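Local coordinates for protein ApaG (Shewanella oneidensis, PDB 1TZA), which is of unknown function but belongs to the ApaG family and folds as an all-beta domain of the E-set clan, at residues E24-L29 with D90-I95. Sequence-based numbering, arbitrary orientation.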
loop_
_atom_site.group_PDB
_atom_site.type_symbol
_atom_site.label_atom_id
_atom_site.label_comp_id
_atom_site.label_asym_id
_atom_site.label_seq_id
_atom_site.Cartn_x
_atom_site.Cartn_y
_atom_site.Cartn_z
ATOM N N GLU A 24 -13.468 -15.656 -4.979
ATOM C CA GLU A 24 -14.281 -15.154 -6.091
ATOM C C GLU A 24 -14.313 -13.639 -6.245
ATOM O O GLU A 24 -15.155 -13.095 -6.960
ATOM C CB GLU A 24 -15.711 -15.665 -5.956
ATOM C CG GLU A 24 -15.842 -17.152 -6.164
ATOM C CD GLU A 24 -17.092 -17.694 -5.527
ATOM O OE1 GLU A 24 -18.202 -17.398 -6.030
ATOM O OE2 GLU A 24 -16.957 -18.407 -4.509
ATOM N N ASP A 25 -13.396 -12.959 -5.574
ATOM C CA ASP A 25 -13.331 -11.509 -5.652
ATOM C C ASP A 25 -11.894 -11.117 -5.885
ATOM O O ASP A 25 -11.082 -11.120 -4.963
ATOM C CB ASP A 25 -13.849 -10.886 -4.358
ATOM C CG ASP A 25 -15.293 -11.238 -4.093
ATOM O OD1 ASP A 25 -16.170 -10.763 -4.846
ATOM O OD2 ASP A 25 -15.553 -12.005 -3.141
ATOM N N GLU A 26 -11.584 -10.804 -7.135
ATOM C CA GLU A 26 -10.239 -10.402 -7.510
ATOM C C GLU A 26 -9.916 -9.036 -6.927
ATOM O O GLU A 26 -10.734 -8.114 -7.000
ATOM C CB GLU A 26 -10.101 -10.353 -9.036
ATOM C CG GLU A 26 -10.156 -11.712 -9.711
ATOM C CD GLU A 26 -10.122 -11.618 -11.232
ATOM O OE1 GLU A 26 -9.289 -10.855 -11.775
ATOM O OE2 GLU A 26 -10.927 -12.318 -11.884
ATOM N N LYS A 27 -8.729 -8.918 -6.343
ATOM C CA LYS A 27 -8.263 -7.663 -5.762
ATOM C C LYS A 27 -6.768 -7.545 -6.021
ATOM O O LYS A 27 -6.017 -8.500 -5.823
ATOM C CB LYS A 27 -8.513 -7.626 -4.248
ATOM C CG LYS A 27 -9.972 -7.629 -3.825
ATOM C CD LYS A 27 -10.079 -7.816 -2.308
ATOM C CE LYS A 27 -11.507 -8.129 -1.863
ATOM N NZ LYS A 27 -12.446 -6.987 -2.064
ATOM N N TYR A 28 -6.338 -6.370 -6.461
ATOM C CA TYR A 28 -4.931 -6.146 -6.744
ATOM C C TYR A 28 -4.472 -4.855 -6.079
ATOM O O TYR A 28 -4.991 -3.778 -6.378
ATOM C CB TYR A 28 -4.711 -6.085 -8.256
ATOM C CG TYR A 28 -5.247 -7.297 -8.973
ATOM C CD1 TYR A 28 -6.578 -7.359 -9.386
ATOM C CD2 TYR A 28 -4.433 -8.400 -9.210
ATOM C CE1 TYR A 28 -7.088 -8.499 -10.019
ATOM C CE2 TYR A 28 -4.930 -9.542 -9.838
ATOM C CZ TYR A 28 -6.256 -9.583 -10.239
ATOM O OH TYR A 28 -6.747 -10.714 -10.845
ATOM N N LEU A 29 -3.505 -4.976 -5.167
ATOM C CA LEU A 29 -2.974 -3.826 -4.435
ATOM C C LEU A 29 -1.827 -3.133 -5.172
ATOM O O LEU A 29 -0.801 -3.743 -5.476
ATOM C CB LEU A 29 -2.501 -4.242 -3.033
ATOM C CG LEU A 29 -1.770 -3.143 -2.236
ATOM C CD1 LEU A 29 -2.742 -1.995 -1.918
ATOM C CD2 LEU A 29 -1.198 -3.712 -0.943
ATOM N N ASP A 90 -10.111 -4.163 -8.852
ATOM C CA ASP A 90 -10.730 -5.470 -9.035
ATOM C C ASP A 90 -10.255 -6.110 -10.340
ATOM O O ASP A 90 -10.666 -7.219 -10.679
ATOM C CB ASP A 90 -12.270 -5.385 -9.000
ATOM C CG ASP A 90 -12.828 -4.352 -9.960
ATOM O OD1 ASP A 90 -12.143 -3.991 -10.943
ATOM O OD2 ASP A 90 -13.971 -3.908 -9.733
ATOM N N THR A 91 -9.392 -5.401 -11.069
ATOM C CA THR A 91 -8.800 -5.904 -12.324
ATOM C C THR A 91 -7.297 -5.604 -12.292
ATOM O O THR A 91 -6.874 -4.659 -11.642
ATOM C CB THR A 91 -9.418 -5.229 -13.590
ATOM O OG1 THR A 91 -9.328 -3.800 -13.470
ATOM C CG2 THR A 91 -10.881 -5.640 -13.762
ATOM N N PRO A 92 -6.475 -6.418 -12.978
ATOM C CA PRO A 92 -5.023 -6.207 -13.000
ATOM C C PRO A 92 -4.568 -4.982 -13.785
ATOM O O PRO A 92 -3.372 -4.680 -13.854
ATOM C CB PRO A 92 -4.491 -7.511 -13.597
ATOM C CG PRO A 92 -5.598 -7.938 -14.508
ATOM C CD PRO A 92 -6.826 -7.675 -13.666
ATOM N N PHE A 93 -5.522 -4.281 -14.385
ATOM C CA PHE A 93 -5.216 -3.073 -15.135
ATOM C C PHE A 93 -6.254 -2.020 -14.826
ATOM O O PHE A 93 -7.421 -2.340 -14.605
ATOM C CB PHE A 93 -5.228 -3.318 -16.639
ATOM C CG PHE A 93 -5.068 -2.054 -17.445
ATOM C CD1 PHE A 93 -3.829 -1.423 -17.528
ATOM C CD2 PHE A 93 -6.162 -1.468 -18.078
ATOM C CE1 PHE A 93 -3.684 -0.222 -18.237
ATOM C CE2 PHE A 93 -6.030 -0.274 -18.782
ATOM C CZ PHE A 93 -4.788 0.353 -18.863
ATOM N N GLY A 94 -5.823 -0.764 -14.828
ATOM C CA GLY A 94 -6.726 0.334 -14.551
ATOM C C GLY A 94 -6.023 1.657 -14.777
ATOM O O GLY A 94 -4.819 1.693 -15.048
ATOM N N ILE A 95 -6.775 2.744 -14.646
ATOM C CA ILE A 95 -6.245 4.089 -14.844
ATOM C C ILE A 95 -6.661 5.055 -13.725
ATOM O O ILE A 95 -7.743 4.941 -13.142
ATOM C CB ILE A 95 -6.742 4.675 -16.187
ATOM C CG1 ILE A 95 -6.307 3.774 -17.341
ATOM C CG2 ILE A 95 -6.200 6.069 -16.385
ATOM C CD1 ILE A 95 -4.814 3.622 -17.471
#
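P92 lies over one face of the Y28 ring. The proline ring and the tyrosine side chain extend in the same direction. CB of P92 stands 4.3 Å from the ring centroid and only 10° off the ring normal, a CH-pi contact. P92 N sits above the same ring toward its rim, and P92 CD is 3.7 Å from Y28 CE1. The N and CD atoms of P92 lie nearest CE1 of the tyrosine. T91 approaches the ring obliquely through its backbone, with its C 3.5 Å from Y28 CD1. The edge of the ring faces D90, whose O lies 3.9 Å from Y28 CE1, near the ring plane. CG of Y28 is anti to its own carbonyl carbon, beside the backbone N (chi1 -54°). The CB of Y28 points toward residues 90-95. The hydroxyl is held by E26 two residues back: Y28 OH donates to E26 OE1 at 2.7 Å, from 35° out of the carboxylate plane. The E26 chain is extended beyond CG, and its CB packs 3.6 Å from D90 O.

Consistent with the E-set (immunoglobulin-like) sandwich of its family, the contact lies near the surface where the chain passes from one sheet to the other. Y28 begins strand 28-38 of the three-stranded sheet. Residues 90-92 link strand 79-89 of that sheet to strand 93-104 of the other. Y28 is backbone hydrogen-bonded to L89, just before the link.

No hydrogen bond crosses between the segments. D90 CA instead makes a CA-H...O contact with E26 O at 3.3 Å. The D90 carboxylate is engaged elsewhere, in a salt bridge from OD2 to K59. T91 OG1 donates to F93 O and is also hydrogen-bonded to A56 N. Y16 and Q19 of strand 8-19 also pack on Y28.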